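PDB 7MIQ: glutathione S-transferase from Vibrio parahaemolyticus, which catalyses the conjugation of glutathione to electrophilic substrates and probably serves in detoxification as a member of the Gtt2 class. Local coordinates for residues R14-L19 and V26-L31; Q88-Q93 and T157-V162. All coordinates share one frame; numbering follows the deposited sequence.

Contact 1. Residues R14-L19 and V26-L31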
# COMPACT_ATOMS: atom_id res chain seq x y z
N ARG A 14 7.52 -13.16 1.72
CA ARG A 14 6.20 -12.72 2.17
C ARG A 14 5.11 -13.65 1.66
O ARG A 14 4.18 -13.99 2.40
CB ARG A 14 5.93 -11.28 1.71
CG ARG A 14 6.78 -10.23 2.41
CD ARG A 14 6.53 -8.85 1.82
NE ARG A 14 5.29 -8.26 2.30
CZ ARG A 14 4.84 -7.07 1.93
NH1 ARG A 14 5.48 -6.33 1.05
NH2 ARG A 14 3.71 -6.61 2.47
N VAL A 15 5.22 -14.09 0.41
CA VAL A 15 4.24 -15.01 -0.16
C VAL A 15 4.43 -16.42 0.39
O VAL A 15 3.45 -17.12 0.67
CB VAL A 15 4.34 -14.99 -1.70
CG1 VAL A 15 3.39 -16.03 -2.31
CG2 VAL A 15 4.02 -13.59 -2.22
N SER A 16 5.69 -16.85 0.55
CA SER A 16 5.96 -18.21 1.02
C SER A 16 5.39 -18.45 2.41
O SER A 16 4.80 -19.50 2.68
CB SER A 16 7.46 -18.49 1.01
OG SER A 16 7.97 -18.57 -0.30
N ILE A 17 5.57 -17.49 3.32
CA ILE A 17 5.05 -17.64 4.67
C ILE A 17 3.52 -17.67 4.66
O ILE A 17 2.89 -18.48 5.34
CB ILE A 17 5.58 -16.51 5.57
CG1 ILE A 17 7.10 -16.61 5.71
CG2 ILE A 17 4.91 -16.53 6.94
CD1 ILE A 17 7.73 -15.36 6.33
N PHE A 18 2.91 -16.78 3.87
CA PHE A 18 1.45 -16.75 3.75
C PHE A 18 0.92 -18.08 3.23
O PHE A 18 -0.06 -18.62 3.76
CB PHE A 18 1.05 -15.61 2.82
CG PHE A 18 -0.42 -15.29 2.84
CD1 PHE A 18 -1.32 -16.03 2.10
CD2 PHE A 18 -0.90 -14.22 3.58
CE1 PHE A 18 -2.67 -15.73 2.10
CE2 PHE A 18 -2.25 -13.90 3.59
CZ PHE A 18 -3.14 -14.66 2.85
N LEU A 19 1.56 -18.63 2.20
CA LEU A 19 1.11 -19.90 1.64
C LEU A 19 1.21 -21.02 2.68
O LEU A 19 0.31 -21.86 2.78
CB LEU A 19 1.94 -20.23 0.40
CG LEU A 19 1.36 -21.22 -0.60
CD1 LEU A 19 -0.05 -20.81 -1.01
CD2 LEU A 19 2.26 -21.30 -1.82
N VAL A 26 1.82 -24.55 -4.16
CA VAL A 26 1.91 -24.01 -5.51
C VAL A 26 3.27 -24.37 -6.09
O VAL A 26 4.29 -24.25 -5.40
CB VAL A 26 1.70 -22.48 -5.54
CG1 VAL A 26 1.91 -21.93 -6.94
CG2 VAL A 26 0.31 -22.12 -5.02
N GLU A 27 3.29 -24.80 -7.35
CA GLU A 27 4.56 -25.13 -8.00
C GLU A 27 5.43 -23.88 -8.10
O GLU A 27 4.97 -22.81 -8.52
CB GLU A 27 4.32 -25.71 -9.39
CG GLU A 27 5.61 -25.94 -10.17
CD GLU A 27 5.37 -26.47 -11.57
OE1 GLU A 27 4.34 -27.12 -11.80
OE2 GLU A 27 6.23 -26.23 -12.45
N ARG A 28 6.69 -24.01 -7.70
CA ARG A 28 7.63 -22.91 -7.72
C ARG A 28 8.51 -23.00 -8.96
O ARG A 28 8.91 -24.10 -9.37
CB ARG A 28 8.51 -22.90 -6.47
CG ARG A 28 7.74 -23.12 -5.18
CD ARG A 28 6.75 -22.01 -4.93
NE ARG A 28 6.08 -22.17 -3.64
CZ ARG A 28 6.48 -21.58 -2.52
NH1 ARG A 28 7.52 -20.76 -2.50
NH2 ARG A 28 5.80 -21.81 -1.40
N VAL A 29 8.82 -21.85 -9.55
CA VAL A 29 9.78 -21.75 -10.64
C VAL A 29 10.87 -20.79 -10.21
O VAL A 29 10.59 -19.62 -9.94
CB VAL A 29 9.12 -21.28 -11.94
CG1 VAL A 29 10.15 -21.16 -13.05
CG2 VAL A 29 7.98 -22.21 -12.35
N ALA A 30 12.10 -21.28 -10.13
CA ALA A 30 13.23 -20.44 -9.74
C ALA A 30 13.66 -19.55 -10.90
O ALA A 30 13.72 -19.99 -12.05
CB ALA A 30 14.40 -21.30 -9.27
N LEU A 31 13.96 -18.29 -10.58
CA LEU A 31 14.52 -17.34 -11.52
C LEU A 31 15.87 -16.85 -11.01
O LEU A 31 16.19 -16.96 -9.83
CB LEU A 31 13.60 -16.12 -11.72
CG LEU A 31 12.16 -16.35 -12.18
CD1 LEU A 31 11.46 -15.02 -12.40
CD2 LEU A 31 12.14 -17.18 -13.44
O HOH W 1 5.44 -21.80 1.24
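Polar contacts between helix 10-22 and the strand that follows it run through one long side chain, that of R28, which reaches back to S16. Its NH1 donates to S16 OG over 3.1 Å, with an N-H...O angle of 152°. The hydroxyl sits at the edge of the guanidinium, though tilted 18° from its plane. At the same nitrogen R28 also forms a salt bridge with E5 on strand 2-5, so NH1 is shared between helix and sheet. The other terminal nitrogen is joined to the helix through a water, which gives a hydrogen to S16 O at 2.8 Å and takes a weak bond from R28 NH2. Within 26-31, R28 NE turns back to V26 O in a weak bond of 3.3 Å, in the plane of the group, which may help to hold its rotation. The R28 chain, bent at chi2, brings its end toward the helix.

Helix 10-22 is the crossover of a beta-alpha-beta unit, strand 2-5, helix, strand 27-30, with which the thioredoxin-like domain begins. The two strands pair in parallel, and 27-30 is the outermost on its side of the sheet.

Apolar packing is added one turn further along the helix, at L19. With CG anti to the backbone N (chi1 -159°), L19 presents CD2 to V26 CG2 at 3.8 Å in the conformer described here, one of two modelled for V26; the side chains cross at about a right angle. Van der Waals contact joins L19 CD2 to R28 NH2 at 3.6 Å, obliquely to the guanidinium.

Contact 2. Residues Q88-Q93 and T157-V162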
# COMPACT_ATOMS: atom_id res chain seq x y z
N GLN A 88 -15.97 -7.00 9.32
CA GLN A 88 -15.82 -5.70 8.67
C GLN A 88 -14.78 -4.84 9.37
O GLN A 88 -13.90 -4.26 8.72
CB GLN A 88 -17.16 -4.97 8.63
CG GLN A 88 -17.07 -3.55 8.09
CD GLN A 88 -18.33 -2.74 8.35
OE1 GLN A 88 -19.13 -3.10 9.21
NE2 GLN A 88 -18.50 -1.64 7.62
N LEU A 89 -14.86 -4.75 10.70
CA LEU A 89 -13.91 -3.91 11.43
C LEU A 89 -12.49 -4.44 11.31
O LEU A 89 -11.55 -3.67 11.06
CB LEU A 89 -14.33 -3.79 12.90
CG LEU A 89 -13.39 -2.97 13.78
CD1 LEU A 89 -13.15 -1.58 13.20
CD2 LEU A 89 -13.93 -2.87 15.21
N GLU A 90 -12.30 -5.75 11.49
CA GLU A 90 -10.96 -6.33 11.37
C GLU A 90 -10.38 -6.11 9.98
O GLU A 90 -9.19 -5.83 9.83
CB GLU A 90 -10.99 -7.82 11.69
CG GLU A 90 -11.19 -8.15 13.17
CD GLU A 90 -10.99 -9.63 13.47
OE1 GLU A 90 -10.44 -10.35 12.60
OE2 GLU A 90 -11.38 -10.06 14.57
N ARG A 91 -11.21 -6.24 8.93
CA ARG A 91 -10.70 -6.05 7.58
C ARG A 91 -10.21 -4.63 7.37
O ARG A 91 -9.21 -4.40 6.69
CB ARG A 91 -11.77 -6.43 6.55
CG ARG A 91 -11.90 -7.95 6.36
CD ARG A 91 -12.84 -8.32 5.22
NE ARG A 91 -14.24 -8.10 5.55
CZ ARG A 91 -15.02 -8.99 6.15
NH1 ARG A 91 -14.56 -10.18 6.51
NH2 ARG A 91 -16.28 -8.68 6.40
N ALA A 92 -10.89 -3.65 7.98
CA ALA A 92 -10.46 -2.27 7.87
C ALA A 92 -9.21 -2.01 8.71
O ALA A 92 -8.31 -1.27 8.29
CB ALA A 92 -11.59 -1.33 8.29
N GLN A 93 -9.14 -2.62 9.90
CA GLN A 93 -7.95 -2.44 10.74
C GLN A 93 -6.74 -3.12 10.13
O GLN A 93 -5.61 -2.62 10.24
CB GLN A 93 -8.23 -2.97 12.15
CG GLN A 93 -9.24 -2.14 12.92
CD GLN A 93 -9.69 -2.81 14.21
OE1 GLN A 93 -9.75 -4.04 14.30
NE2 GLN A 93 -10.02 -2.00 15.21
N THR A 157 -4.90 -6.53 14.82
CA THR A 157 -6.03 -6.92 15.66
C THR A 157 -5.49 -7.78 16.80
O THR A 157 -4.28 -7.89 17.01
CB THR A 157 -7.10 -7.69 14.87
OG1 THR A 157 -6.54 -8.93 14.41
CG2 THR A 157 -7.59 -6.89 13.66
N ASP A 158 -6.40 -8.41 17.55
CA ASP A 158 -6.00 -9.41 18.54
C ASP A 158 -5.73 -10.78 17.93
O ASP A 158 -5.40 -11.71 18.67
CB ASP A 158 -7.06 -9.51 19.64
CG ASP A 158 -7.02 -8.34 20.59
OD1 ASP A 158 -5.91 -7.99 21.06
OD2 ASP A 158 -8.09 -7.75 20.86
N GLN A 159 -5.87 -10.93 16.62
CA GLN A 159 -5.59 -12.19 15.95
C GLN A 159 -4.43 -12.01 14.98
O GLN A 159 -4.23 -10.92 14.41
CB GLN A 159 -6.82 -12.72 15.20
CG GLN A 159 -7.88 -13.34 16.09
CD GLN A 159 -8.65 -12.32 16.90
OE1 GLN A 159 -9.22 -11.37 16.35
NE2 GLN A 159 -8.65 -12.49 18.22
N PHE A 160 -3.65 -13.07 14.81
CA PHE A 160 -2.60 -13.10 13.80
C PHE A 160 -3.19 -12.82 12.43
O PHE A 160 -4.23 -13.39 12.06
CB PHE A 160 -1.89 -14.46 13.82
CG PHE A 160 -0.83 -14.61 12.76
CD1 PHE A 160 0.46 -14.14 12.98
CD2 PHE A 160 -1.11 -15.26 11.56
CE1 PHE A 160 1.44 -14.28 12.01
CE2 PHE A 160 -0.14 -15.40 10.59
CZ PHE A 160 1.14 -14.92 10.81
N SER A 161 -2.54 -11.94 11.67
CA SER A 161 -3.03 -11.55 10.35
C SER A 161 -1.84 -11.34 9.42
O SER A 161 -0.67 -11.45 9.83
CB SER A 161 -3.88 -10.29 10.41
OG SER A 161 -3.06 -9.14 10.58
N VAL A 162 -2.14 -11.02 8.16
CA VAL A 162 -1.09 -10.77 7.17
C VAL A 162 -0.18 -9.62 7.61
O VAL A 162 0.99 -9.57 7.22
CB VAL A 162 -1.73 -10.49 5.80
CG1 VAL A 162 -2.53 -9.19 5.83
CG2 VAL A 162 -0.67 -10.46 4.70
O HOH W 2 -7.70 -10.07 12.22
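T157 meets helix 88-114 with its methyl group. CG2 lies 3.8 Å from E90 CG and 3.6 Å from Q93 OE1, and so packs against two side chains one helical turn apart; T157 and E90 cross at about a right angle. With OG1 placed between the backbone N and the carbonyl carbon (chi1 65°), the methyl is left beside the backbone N and directed at the helix, while the hydroxyl is used both within the loop and, through a water, toward the helix. In the loop T157 OG1 accepts from Q159 N at 3.1 Å and 160°, which makes the turn an ST turn. A water 2.7 Å from T157 OG1 donates to E90 OE1 at 2.8 Å and carries the polar link to the helix. E90 OE1 is held as well by A86 N, just before the helix, while N87 OD1 takes the backbone N of E90.

Residues 157-161 are the end of the loop from helix 127-151 to helix 162-177, both of the all-helical C-terminal domain of the glutathione S-transferase fold. The side chain of Q159, bent at chi2, brings OE1 to 3.1 Å from E90 OE2. Both are acceptors as modelled, so the pair is no hydrogen bond; the amide and carboxylate planes lie 28° apart. S161 is the N-cap of helix 162-177: its OG caps V163 N, and D164 OD2, at N3, accepts from S161 N, one half of a capping box, in the S/T-x-x-D sequence familiar at this helix start in glutathione transferases. V162 then packs on V94 and H98 of helix 88-114.

Both segments of contact 1 come before either segment of contact 2 in the sequence, and the centres of the two contacts lie about 24 Å apart. The first is internal to the thioredoxin-like N-terminal domain, joining helix 10-22 to a strand at the border of its sheet; the second lies among the helices that follow, where a loop runs beside the start of helix 88-114. They meet where F18 CD2 packs on V162 CG2 at 3.9 Å, so helix 10-22 faces the sheet through contact 1 and helix 162-177 across the domain interface. Helix 88-114 also touches the second subunit: R91 forms a salt bridge with E75 of that subunit, which places contact 2 beside the dimer interface.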